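Local structure of glucose-6-phosphate 1-dehydrogenase (Kluyveromyces lactis, 7E6I) at residues E210-V215 with I348-R353; S214-F219 with H478-S483. The protein catalyses the NADP+-dependent oxidation of glucose 6-phosphate to 6-phosphogluconolactone, the first step of the oxidative pentose phosphate pathway, probably supplying NADPH for biosynthesis. All blocks are in the same frame, centred on the assembly; numbering follows the deposited sequence.

Contact 1: E210-V215 with I348-R353; sequences ENIQSV and IRIQFR
Gln351 stands opposite two consecutive residues, Gln213 and Ser214, the signature of a classic beta bulge, where strands 212-220 and 345-352 run antiparallel as neighbours in the large mixed sheet of the C-terminal domain. Gln351 O takes the N-H of Gln213 at 2.8 Å and, more weakly, that of Ser214, while Gln351 N gives a straighter bond (163°) to Ser214 O, lying in its carbonyl plane. The two glutamine side chains lie alongside each other in the same direction, their amide planes turned 70° apart; their polar ends are held elsewhere, Gln213 NE2 by Gly479 O and Gln351 OE1 by Thr481 N. Beyond the bulge Ile212 lies alongside Phe352, with Ile212 CG1 3.6 Å from Phe352 CE1, and Ile212 CD1 meets Ile350 CG2 at 3.9 Å. That same Ile350 methyl rests over one face of the Phe352 ring, toward its rim. Arg353, extended from CG to NE, lays one guanidinium face under Ile212 O and Gln213 CA, and its NE is hydrogen-bonded to Lys209 O, just before the segment. An alanine in place of Arg353 would probably leave Lys209 O without this donor and open a gap beside Glu210 O and Ile212 O. The backbone of Arg353 closes the pairing: its N reaches Asn211 O at 2.7 Å from above the carbonyl plane, 48° out of it.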
ATOM      1  N   GLU A 210       2.200 -11.198  26.234  1.00 24.69           N
ATOM      2  CA  GLU A 210       1.498 -11.627  27.437  1.00 25.53           C
ATOM      3  C   GLU A 210      -0.008 -11.701  27.219  1.00 26.19           C
ATOM      4  O   GLU A 210      -0.694 -12.383  27.979  1.00 24.52           O
ATOM      5  CB  GLU A 210       1.823 -10.688  28.615  1.00 25.41           C
ATOM      6  CG  GLU A 210       3.251 -10.856  29.190  1.00 25.45           C
ATOM      7  CD  GLU A 210       4.341 -10.199  28.325  1.00 29.93           C
ATOM      8  OE1 GLU A 210       4.041  -9.213  27.619  1.00 29.45           O
ATOM      9  OE2 GLU A 210       5.502 -10.672  28.344  1.00 30.93           O
ATOM     10  N   ASN A 211      -0.542 -11.031  26.195  1.00 23.19           N
ATOM     11  CA  ASN A 211      -1.981 -10.955  26.025  1.00 22.66           C
ATOM     12  C   ASN A 211      -2.467 -11.299  24.630  1.00 24.86           C
ATOM     13  O   ASN A 211      -3.684 -11.421  24.444  1.00 23.42           O
ATOM     14  CB  ASN A 211      -2.488  -9.550  26.389  1.00 22.57           C
ATOM     15  CG  ASN A 211      -2.279  -9.215  27.859  1.00 24.77           C
ATOM     16  OD1 ASN A 211      -3.069  -9.609  28.719  1.00 25.59           O
ATOM     17  ND2 ASN A 211      -1.214  -8.486  28.149  1.00 22.66           N
ATOM     18  N   ILE A 212      -1.580 -11.451  23.646  1.00 22.51           N
ATOM     19  CA  ILE A 212      -1.985 -11.716  22.275  1.00 25.37           C
ATOM     20  C   ILE A 212      -1.601 -13.152  21.915  1.00 24.29           C
ATOM     21  O   ILE A 212      -0.438 -13.555  22.037  1.00 22.26           O
ATOM     22  CB  ILE A 212      -1.383 -10.690  21.301  1.00 22.54           C
ATOM     23  CG1 ILE A 212      -2.123  -9.366  21.468  1.00 20.26           C
ATOM     24  CG2 ILE A 212      -1.447 -11.203  19.830  1.00 19.40           C
ATOM     25  CD1 ILE A 212      -1.543  -8.207  20.647  1.00 18.77           C
ATOM     26  N   GLN A 213      -2.606 -13.913  21.490  1.00 25.54           N
ATOM     27  CA  GLN A 213      -2.489 -15.303  21.051  1.00 29.41           C
ATOM     28  C   GLN A 213      -2.116 -15.417  19.579  1.00 28.26           C
ATOM     29  O   GLN A 213      -1.452 -16.379  19.175  1.00 29.35           O
ATOM     30  CB  GLN A 213      -3.841 -15.992  21.231  1.00 25.99           C
ATOM     31  CG  GLN A 213      -3.816 -17.256  21.947  1.00 31.92           C
ATOM     32  CD  GLN A 213      -5.206 -17.748  22.261  1.00 33.17           C
ATOM     33  OE1 GLN A 213      -5.591 -17.774  23.415  1.00 33.88           O
ATOM     34  NE2 GLN A 213      -5.963 -18.153  21.238  1.00 30.29           N
ATOM     35  N   SER A 214      -2.572 -14.469  18.762  1.00 25.70           N
ATOM     36  CA  SER A 214      -2.599 -14.641  17.319  1.00 25.13           C
ATOM     37  C   SER A 214      -2.785 -13.292  16.645  1.00 25.23           C
ATOM     38  O   SER A 214      -3.702 -12.538  16.996  1.00 24.82           O
ATOM     39  CB  SER A 214      -3.731 -15.587  16.934  1.00 25.52           C
ATOM     40  OG  SER A 214      -3.978 -15.533  15.554  1.00 25.54           O
ATOM     41  N   VAL A 215      -1.938 -13.017  15.659  1.00 24.03           N
ATOM     42  CA  VAL A 215      -2.056 -11.856  14.792  1.00 21.90           C
ATOM     43  C   VAL A 215      -2.236 -12.346  13.364  1.00 22.72           C
ATOM     44  O   VAL A 215      -1.485 -13.211  12.906  1.00 22.98           O
ATOM     45  CB  VAL A 215      -0.813 -10.966  14.901  1.00 20.75           C
ATOM     46  CG1 VAL A 215      -0.917  -9.790  13.940  1.00 18.33           C
ATOM     47  CG2 VAL A 215      -0.624 -10.531  16.352  1.00 18.53           C
ATOM     48  N   ILE A 348      -7.485  -7.038   9.531  1.00 22.38           N
ATOM     49  CA  ILE A 348      -6.557  -7.385  10.604  1.00 21.66           C
ATOM     50  C   ILE A 348      -7.348  -8.088  11.693  1.00 21.67           C
ATOM     51  O   ILE A 348      -8.379  -7.578  12.137  1.00 20.30           O
ATOM     52  CB  ILE A 348      -5.875  -6.136  11.191  1.00 23.30           C
ATOM     53  CG1 ILE A 348      -5.033  -5.413  10.148  1.00 19.97           C
ATOM     54  CG2 ILE A 348      -5.081  -6.497  12.451  1.00 20.09           C
ATOM     55  CD1 ILE A 348      -4.876  -3.946  10.493  1.00 20.29           C
ATOM     56  N   ARG A 349      -6.853  -9.223  12.169  1.00 22.29           N
ATOM     57  CA  ARG A 349      -7.556  -9.962  13.216  1.00 21.72           C
ATOM     58  C   ARG A 349      -6.564 -10.297  14.313  1.00 22.19           C
ATOM     59  O   ARG A 349      -5.539 -10.934  14.054  1.00 22.08           O
ATOM     60  CB  ARG A 349      -8.196 -11.236  12.664  1.00 24.14           C
ATOM     61  CG  ARG A 349      -9.160 -11.940  13.613  1.00 28.35           C
ATOM     62  CD  ARG A 349      -9.806 -13.129  12.906  1.00 33.48           C
ATOM     63  NE  ARG A 349     -10.743 -12.653  11.897  1.00 34.98           N
ATOM     64  CZ  ARG A 349     -11.999 -12.328  12.178  1.00 38.59           C
ATOM     65  NH1 ARG A 349     -12.455 -12.467  13.432  1.00 33.15           N
ATOM     66  NH2 ARG A 349     -12.794 -11.865  11.216  1.00 35.61           N
ATOM     67  N   ILE A 350      -6.870  -9.883  15.533  1.00 21.41           N
ATOM     68  CA  ILE A 350      -5.987 -10.102  16.662  1.00 22.29           C
ATOM     69  C   ILE A 350      -6.786 -10.831  17.729  1.00 22.54           C
ATOM     70  O   ILE A 350      -7.850 -10.358  18.133  1.00 23.26           O
ATOM     71  CB  ILE A 350      -5.418  -8.776  17.188  1.00 20.25           C
ATOM     72  CG1 ILE A 350      -4.398  -8.269  16.167  1.00 21.59           C
ATOM     73  CG2 ILE A 350      -4.781  -8.989  18.542  1.00 19.92           C
ATOM     74  CD1 ILE A 350      -4.004  -6.868  16.322  1.00 23.10           C
ATOM     75  N   GLN A 351      -6.312 -12.003  18.139  1.00 20.71           N
ATOM     76  CA  GLN A 351      -6.962 -12.783  19.180  1.00 23.75           C
ATOM     77  C   GLN A 351      -6.165 -12.669  20.470  1.00 23.55           C
ATOM     78  O   GLN A 351      -4.942 -12.854  20.468  1.00 22.85           O
ATOM     79  CB  GLN A 351      -7.095 -14.255  18.798  1.00 21.38           C
ATOM     80  CG  GLN A 351      -8.158 -14.921  19.624  1.00 25.95           C
ATOM     81  CD  GLN A 351      -8.473 -16.339  19.196  1.00 27.40           C
ATOM     82  OE1 GLN A 351      -7.578 -17.143  19.018  1.00 24.35           O
ATOM     83  NE2 GLN A 351      -9.756 -16.648  19.048  1.00 27.43           N
ATOM     84  N   PHE A 352      -6.855 -12.382  21.565  1.00 18.44           N
ATOM     85  CA  PHE A 352      -6.191 -12.207  22.848  1.00 25.29           C
ATOM     86  C   PHE A 352      -6.239 -13.486  23.677  1.00 24.72           C
ATOM     87  O   PHE A 352      -7.033 -14.395  23.424  1.00 22.71           O
ATOM     88  CB  PHE A 352      -6.815 -11.029  23.595  1.00 22.07           C
ATOM     89  CG  PHE A 352      -6.600  -9.718  22.891  1.00 22.18           C
ATOM     90  CD1 PHE A 352      -5.441  -8.979  23.112  1.00 20.43           C
ATOM     91  CD2 PHE A 352      -7.525  -9.244  21.973  1.00 21.11           C
ATOM     92  CE1 PHE A 352      -5.224  -7.777  22.452  1.00 19.62           C
ATOM     93  CE2 PHE A 352      -7.310  -8.040  21.312  1.00 20.56           C
ATOM     94  CZ  PHE A 352      -6.166  -7.309  21.553  1.00 17.46           C
ATOM     95  N   ARG A 353      -5.346 -13.560  24.657  1.00 28.52           N
ATOM     96  CA  ARG A 353      -5.221 -14.762  25.473  1.00 30.15           C
ATOM     97  C   ARG A 353      -6.334 -14.846  26.503  1.00 33.29           C
ATOM     98  O   ARG A 353      -6.899 -13.837  26.924  1.00 37.04           O
ATOM     99  CB  ARG A 353      -3.887 -14.789  26.202  1.00 26.41           C
ATOM    100  CG  ARG A 353      -2.735 -15.130  25.341  1.00 26.97           C
ATOM    101  CD  ARG A 353      -1.478 -15.258  26.175  1.00 26.18           C
ATOM    102  NE  ARG A 353      -0.305 -15.109  25.325  1.00 29.52           N
ATOM    103  CZ  ARG A 353       0.203 -16.072  24.558  1.00 32.11           C
ATOM    104  NH1 ARG A 353      -0.352 -17.289  24.544  1.00 32.73           N
ATOM    105  NH2 ARG A 353       1.275 -15.813  23.807  1.00 31.08           N
TER
HETATM  106  O   HOH W   1      -5.789 -13.838  14.984  1.00 24.94           O

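Contact 2: S214-F219 with H478-S483; sequences SVQVVF and HGYTFS
Gln216 and Tyr480 meet at about a right angle, the amide nitrogen NE2 of Gln216 lying 3.5 Å from CD1 of the tyrosine ring, with amide and ring planes 72° apart. Ser214 OG approaches the same CD1 at the ring's edge, in its plane, at 3.9 Å. Beside it, Ser214 CB packs on the backbone of Gly479, 3.8 Å from Gly479 O. No direct hydrogen bond joins the two segments; a water 3.1 Å from Ser214 OG and 3.0 Å from His478 O lies within hydrogen-bonding distance of both and probably bridges them. The serine hydroxyl stands anti to its backbone N (chi1 166°), which sets it between the ring edge and this water.

Farther out, Gln216 OE1 accepts from Arg336 NE, which orients the amide with NE2 toward the tyrosine, and Tyr480 OH is hydrogen-bonded to Glu367 OE2, which holds the ring at its hydroxyl end. Arg336 belongs by similarity to the second NADP+ site, so the contact probably borders that site, with Gln216 positioning one of its arginines.

The contact thus sets the irregular segment 478-483, which follows helix 471-476, against the face of strand 212-220 that carries Ser214 and Gln216. Tyr480 also touches Arg349 and Gln351 on the adjoining strand 345-352, His478 packs on Val334 of strand 333-338 at the other flank, and helix 471-476 places Leu475 against Gln216.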
ATOM      1  N   SER A 214      -2.572 -14.469  18.762  1.00 25.70           N
ATOM      2  CA  SER A 214      -2.599 -14.641  17.319  1.00 25.13           C
ATOM      3  C   SER A 214      -2.785 -13.292  16.645  1.00 25.23           C
ATOM      4  O   SER A 214      -3.702 -12.538  16.996  1.00 24.82           O
ATOM      5  CB  SER A 214      -3.731 -15.587  16.934  1.00 25.52           C
ATOM      6  OG  SER A 214      -3.978 -15.533  15.554  1.00 25.54           O
ATOM      7  N   VAL A 215      -1.938 -13.017  15.659  1.00 24.03           N
ATOM      8  CA  VAL A 215      -2.056 -11.856  14.792  1.00 21.90           C
ATOM      9  C   VAL A 215      -2.236 -12.346  13.364  1.00 22.72           C
ATOM     10  O   VAL A 215      -1.485 -13.211  12.906  1.00 22.98           O
ATOM     11  CB  VAL A 215      -0.813 -10.966  14.901  1.00 20.75           C
ATOM     12  CG1 VAL A 215      -0.917  -9.790  13.940  1.00 18.33           C
ATOM     13  CG2 VAL A 215      -0.624 -10.531  16.352  1.00 18.53           C
ATOM     14  N   GLN A 216      -3.203 -11.767  12.653  1.00 24.29           N
ATOM     15  CA  GLN A 216      -3.506 -12.115  11.266  1.00 22.66           C
ATOM     16  C   GLN A 216      -3.685 -10.846  10.443  1.00 22.10           C
ATOM     17  O   GLN A 216      -4.425  -9.944  10.856  1.00 21.25           O
ATOM     18  CB  GLN A 216      -4.792 -12.932  11.173  1.00 21.94           C
ATOM     19  CG  GLN A 216      -4.686 -14.393  11.560  1.00 24.94           C
ATOM     20  CD  GLN A 216      -6.001 -15.119  11.325  1.00 28.52           C
ATOM     21  OE1 GLN A 216      -6.301 -15.519  10.194  1.00 31.13           O
ATOM     22  NE2 GLN A 216      -6.799 -15.278  12.381  1.00 24.60           N
ATOM     23  N   VAL A 217      -3.023 -10.780   9.289  1.00 21.26           N
ATOM     24  CA  VAL A 217      -3.313  -9.784   8.256  1.00 23.65           C
ATOM     25  C   VAL A 217      -3.877 -10.529   7.053  1.00 21.47           C
ATOM     26  O   VAL A 217      -3.259 -11.479   6.572  1.00 19.95           O
ATOM     27  CB  VAL A 217      -2.062  -8.973   7.862  1.00 22.71           C
ATOM     28  CG1 VAL A 217      -2.436  -7.894   6.880  1.00 19.24           C
ATOM     29  CG2 VAL A 217      -1.411  -8.362   9.083  1.00 20.40           C
ATOM     30  N   VAL A 218      -5.045 -10.111   6.572  1.00 22.58           N
ATOM     31  CA  VAL A 218      -5.853 -10.921   5.666  1.00 21.96           C
ATOM     32  C   VAL A 218      -6.206 -10.105   4.428  1.00 25.26           C
ATOM     33  O   VAL A 218      -6.701  -8.975   4.543  1.00 20.81           O
ATOM     34  CB  VAL A 218      -7.135 -11.416   6.348  1.00 21.65           C
ATOM     35  CG1 VAL A 218      -7.974 -12.182   5.355  1.00 24.50           C
ATOM     36  CG2 VAL A 218      -6.787 -12.293   7.569  1.00 25.82           C
ATOM     37  N   PHE A 219      -5.957 -10.686   3.247  1.00 22.09           N
ATOM     38  CA  PHE A 219      -6.249 -10.062   1.959  1.00 24.91           C
ATOM     39  C   PHE A 219      -7.022 -11.062   1.121  1.00 28.22           C
ATOM     40  O   PHE A 219      -6.538 -12.174   0.871  1.00 27.09           O
ATOM     41  CB  PHE A 219      -4.958  -9.642   1.249  1.00 24.89           C
ATOM     42  CG  PHE A 219      -5.136  -9.164  -0.180  1.00 27.40           C
ATOM     43  CD1 PHE A 219      -5.234 -10.065  -1.230  1.00 28.52           C
ATOM     44  CD2 PHE A 219      -5.119  -7.811  -0.477  1.00 26.68           C
ATOM     45  CE1 PHE A 219      -5.353  -9.620  -2.552  1.00 30.18           C
ATOM     46  CE2 PHE A 219      -5.234  -7.366  -1.782  1.00 30.19           C
ATOM     47  CZ  PHE A 219      -5.347  -8.271  -2.822  1.00 30.08           C
ATOM     48  N   HIS A 478      -1.425 -21.870  14.317  1.00 32.26           N
ATOM     49  CA  HIS A 478      -0.736 -20.619  14.606  1.00 31.17           C
ATOM     50  C   HIS A 478      -1.463 -19.829  15.683  1.00 31.77           C
ATOM     51  O   HIS A 478      -1.528 -18.597  15.649  1.00 28.24           O
ATOM     52  CB  HIS A 478      -0.569 -19.792  13.339  1.00 29.18           C
ATOM     53  CG  HIS A 478       0.423 -20.376  12.394  1.00 29.55           C
ATOM     54  ND1 HIS A 478       0.157 -21.510  11.655  1.00 30.74           N
ATOM     55  CD2 HIS A 478       1.697 -20.026  12.108  1.00 25.85           C
ATOM     56  CE1 HIS A 478       1.217 -21.814  10.928  1.00 29.90           C
ATOM     57  NE2 HIS A 478       2.171 -20.935  11.196  1.00 31.23           N
ATOM     58  N   GLY A 479      -2.026 -20.546  16.646  1.00 32.05           N
ATOM     59  CA  GLY A 479      -2.519 -19.929  17.854  1.00 32.28           C
ATOM     60  C   GLY A 479      -3.921 -19.391  17.785  1.00 30.83           C
ATOM     61  O   GLY A 479      -4.391 -18.817  18.774  1.00 33.21           O
ATOM     62  N   TYR A 480      -4.615 -19.552  16.667  1.00 30.27           N
ATOM     63  CA  TYR A 480      -5.992 -19.088  16.609  1.00 29.41           C
ATOM     64  C   TYR A 480      -6.941 -20.132  17.194  1.00 32.62           C
ATOM     65  O   TYR A 480      -6.936 -21.300  16.796  1.00 34.70           O
ATOM     66  CB  TYR A 480      -6.403 -18.742  15.187  1.00 27.17           C
ATOM     67  CG  TYR A 480      -7.708 -18.004  15.184  1.00 28.45           C
ATOM     68  CD1 TYR A 480      -7.751 -16.635  15.450  1.00 25.47           C
ATOM     69  CD2 TYR A 480      -8.906 -18.668  14.965  1.00 28.18           C
ATOM     70  CE1 TYR A 480      -8.941 -15.948  15.469  1.00 26.73           C
ATOM     71  CE2 TYR A 480     -10.105 -17.984  14.980  1.00 30.45           C
ATOM     72  CZ  TYR A 480     -10.112 -16.620  15.234  1.00 30.81           C
ATOM     73  OH  TYR A 480     -11.295 -15.927  15.258  1.00 30.15           O
ATOM     74  N   THR A 481      -7.762 -19.701  18.136  1.00 30.73           N
ATOM     75  CA  THR A 481      -8.717 -20.564  18.811  1.00 33.84           C
ATOM     76  C   THR A 481     -10.079 -20.304  18.182  1.00 33.08           C
ATOM     77  O   THR A 481     -10.589 -19.179  18.234  1.00 31.29           O
ATOM     78  CB  THR A 481      -8.710 -20.275  20.312  1.00 33.80           C
ATOM     79  OG1 THR A 481      -7.549 -20.879  20.888  1.00 38.43           O
ATOM     80  CG2 THR A 481      -9.964 -20.822  21.002  1.00 33.45           C
ATOM     81  N   PHE A 482     -10.648 -21.320  17.546  1.00 32.18           N
ATOM     82  CA  PHE A 482     -11.950 -21.131  16.931  1.00 33.67           C
ATOM     83  C   PHE A 482     -13.019 -21.300  17.995  1.00 31.99           C
ATOM     84  O   PHE A 482     -12.804 -21.966  19.010  1.00 31.79           O
ATOM     85  CB  PHE A 482     -12.166 -22.109  15.769  1.00 32.27           C
ATOM     86  CG  PHE A 482     -11.334 -21.789  14.550  1.00 31.29           C
ATOM     87  CD1 PHE A 482     -11.785 -20.865  13.608  1.00 31.46           C
ATOM     88  CD2 PHE A 482     -10.117 -22.406  14.341  1.00 30.20           C
ATOM     89  CE1 PHE A 482     -11.015 -20.541  12.498  1.00 29.05           C
ATOM     90  CE2 PHE A 482      -9.342 -22.094  13.232  1.00 32.27           C
ATOM     91  CZ  PHE A 482      -9.797 -21.153  12.305  1.00 30.10           C
ATOM     92  N   SER A 483     -14.166 -20.661  17.781  1.00 33.69           N
ATOM     93  CA  SER A 483     -15.224 -20.689  18.784  1.00 37.99           C
ATOM     94  C   SER A 483     -16.572 -20.819  18.093  1.00 41.21           C
ATOM     95  O   SER A 483     -16.669 -20.785  16.862  1.00 40.07           O
ATOM     96  CB  SER A 483     -15.188 -19.437  19.670  1.00 41.49           C
ATOM     97  OG  SER A 483     -14.863 -18.267  18.928  1.00 34.71           O
TER
HETATM   98  O   HOH W   2      -1.477 -16.139  13.854  1.00 27.59           O

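Contacts 1 and 2 share Ser214 and Val215, and their centres lie 8 Å apart. Strand 212-220 pairs with 345-352 in contact 1 and meets segment 478-483 in contact 2. Two probable hydrogen bonds bridge them, 2.7 Å long from Thr481 N to Gln351 OE1 and 2.8 Å from Gln216 N to Arg349 O. Both adjoin the second NADP+ site inferred by similarity: Arg349 belongs to it, its side chain about 5 Å from those of Lys345 and Arg336, and the side chains of Gln216 and Arg336 come within about 3 Å. A bound Tris, probably carried over from the crystallisation solution, lies about 5 Å from the Arg349 side chain. Neither contact includes a glucose 6-phosphate pocket residue.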